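Local atomic coordinates of cytochrome P450 RhF (Acinetobacter radioresistens, PDB entry 6RO8), a protein that probably acts as a class VII heme-thiolate monooxygenase with peroxygenase activity, and is represented here by its N-terminal heme domain. Residues L128-T133 / Q380-N385; L177-V182 / K238-D243. One frame throughout, in Å; residues are numbered along the deposited sequence.

Contact 1: residues L128-T133 / Q380-N385; sequences LMDAFT and QCMGKN. With HEM (protoporphyrin IX containing Fe), chain B.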
# COMPACT_ATOMS: atom_id res chain seq x y z
N LEU A 128 -18.44 -9.51 8.55
CA LEU A 128 -18.45 -10.94 8.81
C LEU A 128 -17.10 -11.59 8.53
O LEU A 128 -17.05 -12.79 8.23
CB LEU A 128 -19.58 -11.61 8.01
CG LEU A 128 -21.03 -11.68 8.58
CD1 LEU A 128 -21.17 -12.48 9.93
CD2 LEU A 128 -21.70 -10.30 8.68
N MET A 129 -15.99 -10.85 8.66
CA MET A 129 -14.71 -11.57 8.47
C MET A 129 -13.58 -11.00 9.34
O MET A 129 -12.63 -10.41 8.84
CB MET A 129 -14.30 -11.57 7.00
CG MET A 129 -14.60 -12.88 6.33
SD MET A 129 -13.98 -12.86 4.64
CE MET A 129 -14.49 -11.23 4.12
N ASP A 130 -13.60 -11.33 10.64
CA ASP A 130 -12.59 -10.84 11.58
C ASP A 130 -11.91 -11.98 12.36
O ASP A 130 -12.50 -12.59 13.27
CB ASP A 130 -13.21 -9.79 12.50
CG ASP A 130 -13.69 -8.57 11.70
OD1 ASP A 130 -13.02 -8.26 10.70
OD2 ASP A 130 -14.73 -7.94 12.04
N ALA A 131 -10.68 -12.29 11.94
CA ALA A 131 -9.66 -12.89 12.78
C ALA A 131 -8.47 -11.94 12.86
O ALA A 131 -7.30 -12.33 12.83
CB ALA A 131 -9.25 -14.26 12.25
N PHE A 132 -8.77 -10.65 12.88
CA PHE A 132 -7.84 -9.64 13.31
C PHE A 132 -7.89 -9.44 14.81
O PHE A 132 -7.34 -8.46 15.31
CB PHE A 132 -8.13 -8.32 12.56
CG PHE A 132 -7.97 -8.45 11.08
CD1 PHE A 132 -9.02 -8.93 10.30
CD2 PHE A 132 -6.76 -8.18 10.48
CE1 PHE A 132 -8.87 -9.10 8.95
CE2 PHE A 132 -6.60 -8.35 9.11
CZ PHE A 132 -7.65 -8.81 8.34
N THR A 133 -8.53 -10.36 15.55
CA THR A 133 -8.55 -10.26 17.01
C THR A 133 -7.14 -10.03 17.53
O THR A 133 -6.16 -10.43 16.88
CB THR A 133 -9.13 -11.52 17.66
OG1 THR A 133 -8.24 -12.62 17.45
CG2 THR A 133 -10.47 -11.85 17.07
N GLN A 380 -11.20 1.70 5.60
CA GLN A 380 -9.93 1.87 6.31
C GLN A 380 -9.23 0.53 6.52
O GLN A 380 -9.85 -0.47 6.89
CB GLN A 380 -10.14 2.54 7.65
CG GLN A 380 -8.82 2.92 8.25
CD GLN A 380 -8.91 3.20 9.71
OE1 GLN A 380 -9.19 2.31 10.51
NE2 GLN A 380 -8.64 4.45 10.08
N CYS A 381 -7.92 0.55 6.30
CA CYS A 381 -7.14 -0.67 6.15
C CYS A 381 -7.36 -1.65 7.30
O CYS A 381 -7.18 -1.31 8.48
CB CYS A 381 -5.67 -0.29 6.07
SG CYS A 381 -4.69 -1.74 6.20
N MET A 382 -7.75 -2.88 6.96
CA MET A 382 -8.00 -3.87 8.00
C MET A 382 -6.73 -4.43 8.61
O MET A 382 -6.77 -4.94 9.73
CB MET A 382 -8.83 -5.04 7.45
CG MET A 382 -10.30 -4.72 7.38
SD MET A 382 -11.24 -6.05 6.60
CE MET A 382 -11.57 -7.15 7.98
N GLY A 383 -5.60 -4.32 7.91
CA GLY A 383 -4.36 -4.91 8.37
C GLY A 383 -3.40 -3.87 8.90
O GLY A 383 -2.20 -4.16 9.07
N LYS A 384 -3.92 -2.66 9.20
CA LYS A 384 -3.05 -1.58 9.66
C LYS A 384 -2.22 -2.01 10.88
O LYS A 384 -1.04 -1.66 10.99
CB LYS A 384 -3.86 -0.31 9.99
CG LYS A 384 -4.96 -0.47 11.07
CD LYS A 384 -5.66 0.88 11.36
CE LYS A 384 -6.81 0.72 12.37
NZ LYS A 384 -7.27 2.03 12.92
N ASN A 385 -2.80 -2.80 11.78
CA ASN A 385 -2.00 -3.15 12.95
C ASN A 385 -0.99 -4.24 12.65
O ASN A 385 0.05 -4.29 13.30
CB ASN A 385 -2.87 -3.53 14.13
CG ASN A 385 -3.56 -2.34 14.73
OD1 ASN A 385 -3.01 -1.25 14.77
ND2 ASN A 385 -4.79 -2.53 15.13
CHA HEM B . -7.44 -1.24 2.85
CHB HEM B . -3.02 0.79 3.08
CHC HEM B . -1.14 -3.29 4.98
CHD HEM B . -5.46 -5.41 4.28
C1A HEM B . -6.41 -0.33 2.72
C2A HEM B . -6.49 1.01 2.17
C3A HEM B . -5.28 1.56 2.23
C4A HEM B . -4.37 0.60 2.82
CMA HEM B . -4.94 2.98 1.74
CAA HEM B . -7.76 1.70 1.60
CBA HEM B . -8.30 2.59 2.70
CGA HEM B . -9.59 3.25 2.30
O1A HEM B . -10.05 3.04 1.15
O2A HEM B . -10.16 3.98 3.14
C1B HEM B . -2.16 -0.10 3.69
C2B HEM B . -0.82 0.21 4.14
C3B HEM B . -0.29 -0.93 4.65
C4B HEM B . -1.29 -1.98 4.55
CMB HEM B . -0.17 1.62 4.01
CAB HEM B . 1.10 -1.17 5.30
CBB HEM B . 1.97 -0.22 5.64
C1C HEM B . -2.15 -4.24 4.96
C2C HEM B . -2.07 -5.63 5.38
C3C HEM B . -3.29 -6.18 5.18
C4C HEM B . -4.16 -5.18 4.63
CMC HEM B . -0.80 -6.28 5.96
CAC HEM B . -3.82 -7.62 5.43
CBC HEM B . -3.05 -8.60 5.91
C1D HEM B . -6.37 -4.49 3.81
C2D HEM B . -7.75 -4.76 3.48
C3D HEM B . -8.30 -3.62 3.10
C4D HEM B . -7.29 -2.57 3.17
CMD HEM B . -8.47 -6.13 3.55
CAD HEM B . -9.77 -3.48 2.63
CBD HEM B . -10.72 -3.21 3.79
CGD HEM B . -12.01 -2.63 3.25
O1D HEM B . -12.11 -2.48 2.01
O2D HEM B . -12.93 -2.30 4.04
NA HEM B . -5.10 -0.54 3.10
NB HEM B . -2.41 -1.44 3.95
NC HEM B . -3.44 -4.01 4.50
ND HEM B . -6.12 -3.14 3.61
FE HEM B . -4.25 -2.31 3.81
O HOH W 1 -3.91 -2.94 1.62
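Phe132 and Met382 carry this contact between the loop after helix 121-127 and the cysteine loop of the P450 fold. At the start of 380-385, Gln380 OE1 accepts a hydrogen bond from Lys384 NZ, the donor lying 45° out of the amide plane. Cys381 follows, the axial ligand and the start of a type I turn to Lys384: its SG is 2.5 Å from the heme iron, with a water on the opposite side. Met382 O approaches Phe132 CD2 at 3.3 Å, and the two side chains cross at about a right angle. Met382 CB lies 4.0 Å above one face of the Phe132 ring, offset toward the rim, and SD makes an oblique Met-aromatic contact, 5.3 Å from the ring centroid. The bend at chi3 (86°) places CE 3.5 Å from Phe132 CE1 and near Asp130 OD1. Met382 CG and SD rest on a heme propionate arm, CG to CBD being 3.9 Å. Gly383 lays its CA 3.6 Å from heme C3C and forms the N-cap of the next helix. The loop leads into helix 384-401, Phe374 bonds Cys381 backbone to backbone, Arg126 of helix 121-127 binds Gln380 O and the heme, and helix 134-155 starts after Thr133.

Contact 2: residues L177-V182 / K238-D243; sequences LHFLGV and KGWMYD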
# COMPACT_ATOMS: atom_id res chain seq x y z
N LEU A 177 1.70 -14.90 3.96
CA LEU A 177 1.36 -16.29 3.69
C LEU A 177 0.87 -16.98 4.95
O LEU A 177 -0.15 -17.68 4.92
CB LEU A 177 2.57 -17.03 3.13
CG LEU A 177 3.08 -16.45 1.82
CD1 LEU A 177 4.38 -17.13 1.45
CD2 LEU A 177 2.02 -16.70 0.80
N HIS A 178 1.56 -16.77 6.07
CA HIS A 178 1.18 -17.44 7.31
C HIS A 178 -0.13 -16.90 7.87
O HIS A 178 -0.95 -17.68 8.35
CB HIS A 178 2.31 -17.30 8.33
CG HIS A 178 2.15 -18.21 9.51
ND1 HIS A 178 2.32 -19.57 9.42
CD2 HIS A 178 1.84 -17.94 10.80
CE1 HIS A 178 2.12 -20.11 10.61
NE2 HIS A 178 1.83 -19.15 11.47
N PHE A 179 -0.33 -15.59 7.82
CA PHE A 179 -1.60 -15.02 8.24
C PHE A 179 -2.75 -15.57 7.39
O PHE A 179 -3.78 -15.99 7.92
CB PHE A 179 -1.54 -13.50 8.16
CG PHE A 179 -2.82 -12.82 8.55
CD1 PHE A 179 -3.19 -12.75 9.90
CD2 PHE A 179 -3.63 -12.24 7.59
CE1 PHE A 179 -4.37 -12.10 10.26
CE2 PHE A 179 -4.81 -11.61 7.95
CZ PHE A 179 -5.18 -11.54 9.29
N LEU A 180 -2.60 -15.54 6.06
CA LEU A 180 -3.52 -16.24 5.20
C LEU A 180 -3.30 -17.74 5.38
O LEU A 180 -2.41 -18.18 6.10
CB LEU A 180 -3.32 -15.81 3.75
CG LEU A 180 -3.31 -14.28 3.56
CD1 LEU A 180 -2.73 -13.85 2.22
CD2 LEU A 180 -4.71 -13.72 3.72
N GLY A 181 -4.13 -18.55 4.77
CA GLY A 181 -3.79 -19.94 5.01
C GLY A 181 -2.95 -20.56 3.90
O GLY A 181 -3.17 -21.71 3.52
N VAL A 182 -1.99 -19.80 3.37
CA VAL A 182 -1.44 -20.03 2.04
C VAL A 182 -0.05 -20.64 2.17
O VAL A 182 0.83 -20.02 2.77
CB VAL A 182 -1.40 -18.74 1.21
CG1 VAL A 182 -0.66 -18.97 -0.09
CG2 VAL A 182 -2.81 -18.22 0.96
N LYS A 238 -6.22 -23.37 8.96
CA LYS A 238 -6.35 -22.11 9.66
C LYS A 238 -5.61 -21.03 8.87
O LYS A 238 -4.56 -21.29 8.27
CB LYS A 238 -5.82 -22.21 11.11
CG LYS A 238 -5.99 -20.91 11.94
CD LYS A 238 -5.50 -21.07 13.40
CE LYS A 238 -5.65 -19.76 14.21
NZ LYS A 238 -5.16 -19.94 15.64
N GLY A 239 -6.20 -19.84 8.85
CA GLY A 239 -5.67 -18.68 8.16
C GLY A 239 -6.85 -17.87 7.65
O GLY A 239 -7.96 -18.37 7.51
N TRP A 240 -6.59 -16.60 7.35
CA TRP A 240 -7.69 -15.72 6.97
C TRP A 240 -8.42 -16.23 5.72
O TRP A 240 -9.65 -16.12 5.63
CB TRP A 240 -7.18 -14.32 6.74
CG TRP A 240 -8.26 -13.32 6.73
CD1 TRP A 240 -9.44 -13.38 7.41
CD2 TRP A 240 -8.27 -12.10 6.01
NE1 TRP A 240 -10.19 -12.26 7.16
CE2 TRP A 240 -9.49 -11.45 6.30
CE3 TRP A 240 -7.36 -11.48 5.15
CZ2 TRP A 240 -9.82 -10.22 5.75
CZ3 TRP A 240 -7.69 -10.27 4.59
CH2 TRP A 240 -8.90 -9.64 4.90
N MET A 241 -7.69 -16.79 4.75
CA MET A 241 -8.36 -17.27 3.55
C MET A 241 -9.26 -18.46 3.87
O MET A 241 -10.36 -18.59 3.30
CB MET A 241 -7.33 -17.62 2.47
CG MET A 241 -6.72 -16.42 1.77
SD MET A 241 -7.99 -15.28 1.16
CE MET A 241 -9.03 -16.38 0.18
N TYR A 242 -8.83 -19.34 4.79
CA TYR A 242 -9.71 -20.41 5.25
C TYR A 242 -10.96 -19.86 5.92
O TYR A 242 -12.03 -20.48 5.84
CB TYR A 242 -8.97 -21.32 6.22
CG TYR A 242 -7.96 -22.21 5.54
CD1 TYR A 242 -8.37 -23.24 4.68
CD2 TYR A 242 -6.61 -22.02 5.76
CE1 TYR A 242 -7.43 -24.05 4.05
CE2 TYR A 242 -5.67 -22.82 5.13
CZ TYR A 242 -6.08 -23.83 4.28
OH TYR A 242 -5.13 -24.61 3.67
N ASP A 243 -10.85 -18.71 6.60
CA ASP A 243 -12.05 -18.10 7.16
C ASP A 243 -13.02 -17.71 6.05
O ASP A 243 -14.21 -18.03 6.12
CB ASP A 243 -11.67 -16.88 8.00
CG ASP A 243 -10.82 -17.24 9.19
OD1 ASP A 243 -10.92 -18.38 9.68
OD2 ASP A 243 -10.03 -16.38 9.63
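Phe179 and Trp240 meet because each carries its CG anti to its own backbone N, with chi1 179° in Phe179 and -164° in Trp240. Phe179 CE2 then lies against the indole, 3.8 Å from Trp240 CE3, and the phenyl and five-membered ring planes are inclined at 47°, an oblique pair. Leu180 CD2 approaches the indole at its edge, near the plane, also 3.8 Å from Trp240 CE3. Leu180 and Met241 run side by side in the same direction, with Leu180 CD2 3.9 Å from Met241 CG. The backbones join by one hydrogen bond, Trp240 N to Phe179 O at 2.9 Å, fairly straight and on a lone pair of the carbonyl. Two glycines bring the chains close: the CA atoms of Gly181 and Gly239 are 3.9 Å apart, and Gly239, the N-cap, has phi/psi angles that call for glycine. Tyr242 brings CE2 obliquely to 3.4 Å from Gly181 CA. Phe179 and Trp240 both touch the heme, setting this helix junction beside the cofactor pocket. The contact joins helix 170-179 to helix 240-250, with helix 257-270 touching Leu180, Trp240 and Met241, Met231 of helix 207-233 packing on Val182, Met241 and Tyr242, and helix 134-155 against Phe179.

From the N terminus, the chain first passes 128-133, which enters contact 1 but finds its partner only 247 residues later at 380-385. Within that long, mostly helical span lies contact 2: 177-182 pairs with 238-243 and closes a shorter, strand-free loop, so the two are nested and do not cross. Their centres are 13 Å apart and they touch directly. Phe132 of contact 1 bridges the two, its CE2 lying 3.5 Å from Phe179 CZ of contact 2 and its ring meeting Trp240 edge-to-face; Met129 O accepts a weak bond from Trp240 NE1. Together they connect the cysteine loop to the start of helix 240-250, whose Trp240 also lines the heme pocket.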